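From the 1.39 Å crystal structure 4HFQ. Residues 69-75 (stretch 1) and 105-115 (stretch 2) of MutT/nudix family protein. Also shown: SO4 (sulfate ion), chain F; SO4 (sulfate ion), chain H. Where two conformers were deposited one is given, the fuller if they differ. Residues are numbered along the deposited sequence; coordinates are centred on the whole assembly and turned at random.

Stretch 1 (69-75) LMDVRAW
Stretch 2, residues 105-115: SPTENILKEIE

This is a small, largely apolar packing of a helix against one face of a β-strand, with no hydrogen bond crossing between the two stretches. Residues 69-75 run as an extended strand, with phi between -139° and -82° and psi between 105° and 157°. Residues 106-115 form a regular helix near -65/-41 that continues later in the chain. The two axes approach to 8.0 Å, with a signed crossing angle of -60° between their N-to-C directions. The register is set where Val-72 CA and Ile-110 CA lie 5.8 Å apart, and the contact buries 327 Å² over both sides.

The strand follows the alternation rule. Met-70, Val-72 and Ala-74 point their CA-to-CB bonds toward the helix, while those of Asp-71 and Arg-73 point away; the end of the Asp-71 side chain comes nearer without touching the helix. Val-72 (chi1 m) is the centre and loses the most area. Val-72 CG2 sits 3.8 Å from Ile-110 CD1, 3.4 Å from Glu-113 OE1 (Glu-113 m, t, chi3 9°) and 4.2 Å from Asn-109 CB. Val-72 CG1 lies 4.2 Å from the backbone oxygen Pro-106 O. One methyl, CG2, thus meets residues 109, 110 and 113, the pattern expected when a single helical face is presented.

Ala-74, with its single methyl, makes the next contact along the strand. Ala-74 CB is 3.9 Å from Ile-110 CG1 and 3.7 Å from Ile-114 CD1. Ile-110 (chi1 t, chi2 p) lays its tip against the strand backbone, so that Ile-110 CD1 is 3.5 Å from Arg-73 C and 3.6 Å from Ala-74 N. Ile-114 starts sideways, but with chi1 m and chi2 t its end comes nearer and reaches the alanine. At the other end, Met-70 (chi1 t, chi2 t, chi3 -23°) brings its SD to 4.1 Å from Asn-109 ND2, a van der Waals approach.

The start of the helix is secured within its own stretch. Ser-105, with chi1 p, is the N-cap: its OG accepts from Glu-108 N at 3.0 Å. Glu-108 (m, t) answers with OE1 accepting from Ser-105 N at 2.9 Å, making a reciprocal pair. Asn-109 N to Ser-105 O, 2.8 Å, begins the i to i-4 ladder. Asn-109, with chi1 -96° between wells and chi2 -56°, adds a weak hydrogen bond from ND2 to Ser-105 O at 3.2 Å.

On the side of the strand turned from the helix, Asp-71 (chi1 t, chi2 85°) and Arg-73 (m, m, t, chi4 179°) pair in a two-pronged salt bridge, with Arg-73 NE to Asp-71 OD2 and Arg-73 NH2 to Asp-71 OD1 both 2.9 Å. Arg-73 NH1 donates to SO4 (chain F) O4 at 2.9 Å, at the edge of the guanidinium and near its plane. On the helix, Lys-112 (t, t, t, m) makes a weak hydrogen bond from NZ to SO4 (chain H) O2 at 3.3 Å.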

# COMPACT_ATOMS: atom_id res chain seq x y z
N LEU A 69 3.28 -2.40 -0.20
CA LEU A 69 3.38 -3.85 -0.13
C LEU A 69 2.36 -4.45 0.83
O LEU A 69 1.85 -3.76 1.72
CB LEU A 69 4.78 -4.24 0.31
CG LEU A 69 5.94 -3.76 -0.57
CD1 LEU A 69 7.26 -4.20 0.05
CD2 LEU A 69 5.80 -4.33 -1.97
N MET A 70 2.03 -5.72 0.62
CA MET A 70 1.12 -6.44 1.51
C MET A 70 1.81 -6.98 2.75
O MET A 70 2.88 -7.61 2.67
CB MET A 70 0.44 -7.61 0.78
CG MET A 70 -0.44 -8.50 1.66
SD MET A 70 -1.28 -9.82 0.76
CE MET A 70 -1.23 -9.04 -0.85
N ASP A 71 1.21 -6.71 3.91
CA ASP A 71 1.52 -7.44 5.15
C ASP A 71 0.20 -7.94 5.69
O ASP A 71 -0.83 -7.24 5.64
CB ASP A 71 2.21 -6.51 6.16
CG ASP A 71 2.56 -7.20 7.45
OD1 ASP A 71 3.62 -7.83 7.53
OD2 ASP A 71 1.78 -7.10 8.43
N VAL A 72 0.21 -9.18 6.16
CA VAL A 72 -1.01 -9.79 6.76
C VAL A 72 -0.74 -10.19 8.20
O VAL A 72 0.36 -10.62 8.54
CB VAL A 72 -1.56 -11.00 5.94
CG1 VAL A 72 -2.01 -10.54 4.56
CG2 VAL A 72 -0.54 -12.14 5.84
N ARG A 73 -1.76 -10.02 9.04
CA ARG A 73 -1.66 -10.34 10.46
C ARG A 73 -2.93 -11.01 10.92
O ARG A 73 -4.02 -10.74 10.37
CB ARG A 73 -1.42 -9.10 11.33
CG ARG A 73 -0.12 -8.36 11.05
CD ARG A 73 1.08 -9.16 11.51
NE ARG A 73 2.26 -8.83 10.71
CZ ARG A 73 3.46 -9.36 10.89
NH1 ARG A 73 3.69 -10.20 11.89
NH2 ARG A 73 4.45 -9.03 10.08
N ALA A 74 -2.79 -11.87 11.93
CA ALA A 74 -3.92 -12.60 12.52
C ALA A 74 -4.19 -12.11 13.94
O ALA A 74 -3.29 -12.04 14.77
CB ALA A 74 -3.61 -14.09 12.55
N TRP A 75 -5.47 -11.83 14.18
CA TRP A 75 -5.99 -11.46 15.50
C TRP A 75 -6.80 -12.62 16.02
O TRP A 75 -7.89 -12.90 15.53
CB TRP A 75 -6.83 -10.21 15.35
CG TRP A 75 -7.48 -9.74 16.61
CD1 TRP A 75 -8.75 -10.04 17.09
CD2 TRP A 75 -6.89 -8.82 17.59
NE1 TRP A 75 -8.98 -9.36 18.27
CE2 TRP A 75 -7.90 -8.61 18.62
CE3 TRP A 75 -5.66 -8.16 17.70
CZ2 TRP A 75 -7.67 -7.79 19.71
CZ3 TRP A 75 -5.45 -7.33 18.80
CH2 TRP A 75 -6.45 -7.15 19.77
N SER A 105 -4.18 -15.80 -2.16
CA SER A 105 -5.10 -14.67 -1.92
C SER A 105 -4.80 -14.06 -0.55
O SER A 105 -3.99 -14.58 0.20
CB SER A 105 -6.55 -15.17 -1.96
OG SER A 105 -6.85 -15.82 -0.72
N PRO A 106 -5.43 -12.93 -0.21
CA PRO A 106 -5.10 -12.35 1.08
C PRO A 106 -5.49 -13.26 2.25
O PRO A 106 -4.68 -13.43 3.15
CB PRO A 106 -5.89 -11.02 1.08
CG PRO A 106 -5.92 -10.65 -0.39
CD PRO A 106 -6.14 -11.96 -1.09
N THR A 107 -6.67 -13.88 2.18
CA THR A 107 -7.02 -14.80 3.27
C THR A 107 -6.16 -16.06 3.23
O THR A 107 -5.78 -16.58 4.28
CB THR A 107 -8.52 -15.14 3.31
OG1 THR A 107 -8.89 -15.88 2.14
CG2 THR A 107 -9.38 -13.88 3.46
N GLU A 108 -5.84 -16.56 2.04
CA GLU A 108 -4.97 -17.73 1.95
C GLU A 108 -3.60 -17.43 2.54
O GLU A 108 -3.01 -18.27 3.22
CB GLU A 108 -4.83 -18.21 0.51
CG GLU A 108 -6.08 -18.88 -0.02
CD GLU A 108 -6.13 -18.96 -1.53
OE1 GLU A 108 -5.19 -18.51 -2.24
OE2 GLU A 108 -7.17 -19.49 -2.03
N ASN A 109 -3.10 -16.23 2.32
CA ASN A 109 -1.82 -15.83 2.89
C ASN A 109 -1.84 -15.86 4.41
O ASN A 109 -0.93 -16.41 5.02
CB ASN A 109 -1.43 -14.44 2.38
CG ASN A 109 -0.49 -14.50 1.20
OD1 ASN A 109 0.56 -15.10 1.29
ND2 ASN A 109 -0.86 -13.86 0.09
N ILE A 110 -2.88 -15.31 5.04
CA ILE A 110 -2.88 -15.30 6.51
C ILE A 110 -3.05 -16.71 7.06
O ILE A 110 -2.42 -17.05 8.05
CB ILE A 110 -3.84 -14.26 7.15
CG1 ILE A 110 -3.51 -14.08 8.64
CG2 ILE A 110 -5.31 -14.65 6.99
CD1 ILE A 110 -2.05 -13.78 8.95
N LEU A 111 -3.87 -17.54 6.42
CA LEU A 111 -4.04 -18.91 6.90
C LEU A 111 -2.74 -19.70 6.78
O LEU A 111 -2.41 -20.49 7.69
CB LEU A 111 -5.17 -19.62 6.16
CG LEU A 111 -6.53 -19.00 6.46
CD1 LEU A 111 -7.62 -19.66 5.62
CD2 LEU A 111 -6.86 -19.07 7.95
N LYS A 112 -2.02 -19.52 5.69
CA LYS A 112 -0.74 -20.19 5.49
C LYS A 112 0.24 -19.78 6.59
O LYS A 112 0.88 -20.64 7.22
CB LYS A 112 -0.18 -19.86 4.09
CG LYS A 112 1.20 -20.43 3.80
CD LYS A 112 1.61 -20.12 2.37
CE LYS A 112 2.92 -20.79 1.97
NZ LYS A 112 4.06 -20.06 2.56
N GLU A 113 0.33 -18.48 6.86
CA GLU A 113 1.26 -17.99 7.86
C GLU A 113 0.86 -18.40 9.27
O GLU A 113 1.73 -18.79 10.06
CB GLU A 113 1.51 -16.49 7.70
CG GLU A 113 2.10 -16.28 6.32
CD GLU A 113 2.32 -14.85 5.91
OE1 GLU A 113 2.17 -13.96 6.75
OE2 GLU A 113 2.65 -14.63 4.73
N ILE A 114 -0.43 -18.40 9.58
CA ILE A 114 -0.88 -18.95 10.87
C ILE A 114 -0.42 -20.41 11.03
O ILE A 114 0.13 -20.79 12.08
CB ILE A 114 -2.39 -18.88 11.03
CG1 ILE A 114 -2.87 -17.42 11.18
CG2 ILE A 114 -2.84 -19.70 12.25
CD1 ILE A 114 -4.36 -17.29 10.95
N GLU A 115 -0.61 -21.23 10.01
CA GLU A 115 -0.25 -22.65 10.16
C GLU A 115 1.26 -22.81 10.32
O GLU A 115 1.72 -23.58 11.18
CB GLU A 115 -0.76 -23.49 8.99
CG GLU A 115 -0.62 -25.00 9.23
CD GLU A 115 -1.36 -25.85 8.22
OE1 GLU A 115 -1.99 -25.30 7.31
OE2 GLU A 115 -1.31 -27.10 8.33
S SO4 F . 6.29 -12.97 12.67
O1 SO4 F . 7.57 -13.35 13.32
O2 SO4 F . 6.33 -13.42 11.25
O3 SO4 F . 5.15 -13.60 13.36
O4 SO4 F . 6.10 -11.50 12.72
S SO4 H . 5.43 -21.38 -1.03
O1 SO4 H . 6.68 -21.11 -1.77
O2 SO4 H . 5.76 -21.81 0.36
O3 SO4 H . 4.64 -20.13 -0.99
O4 SO4 H . 4.68 -22.46 -1.69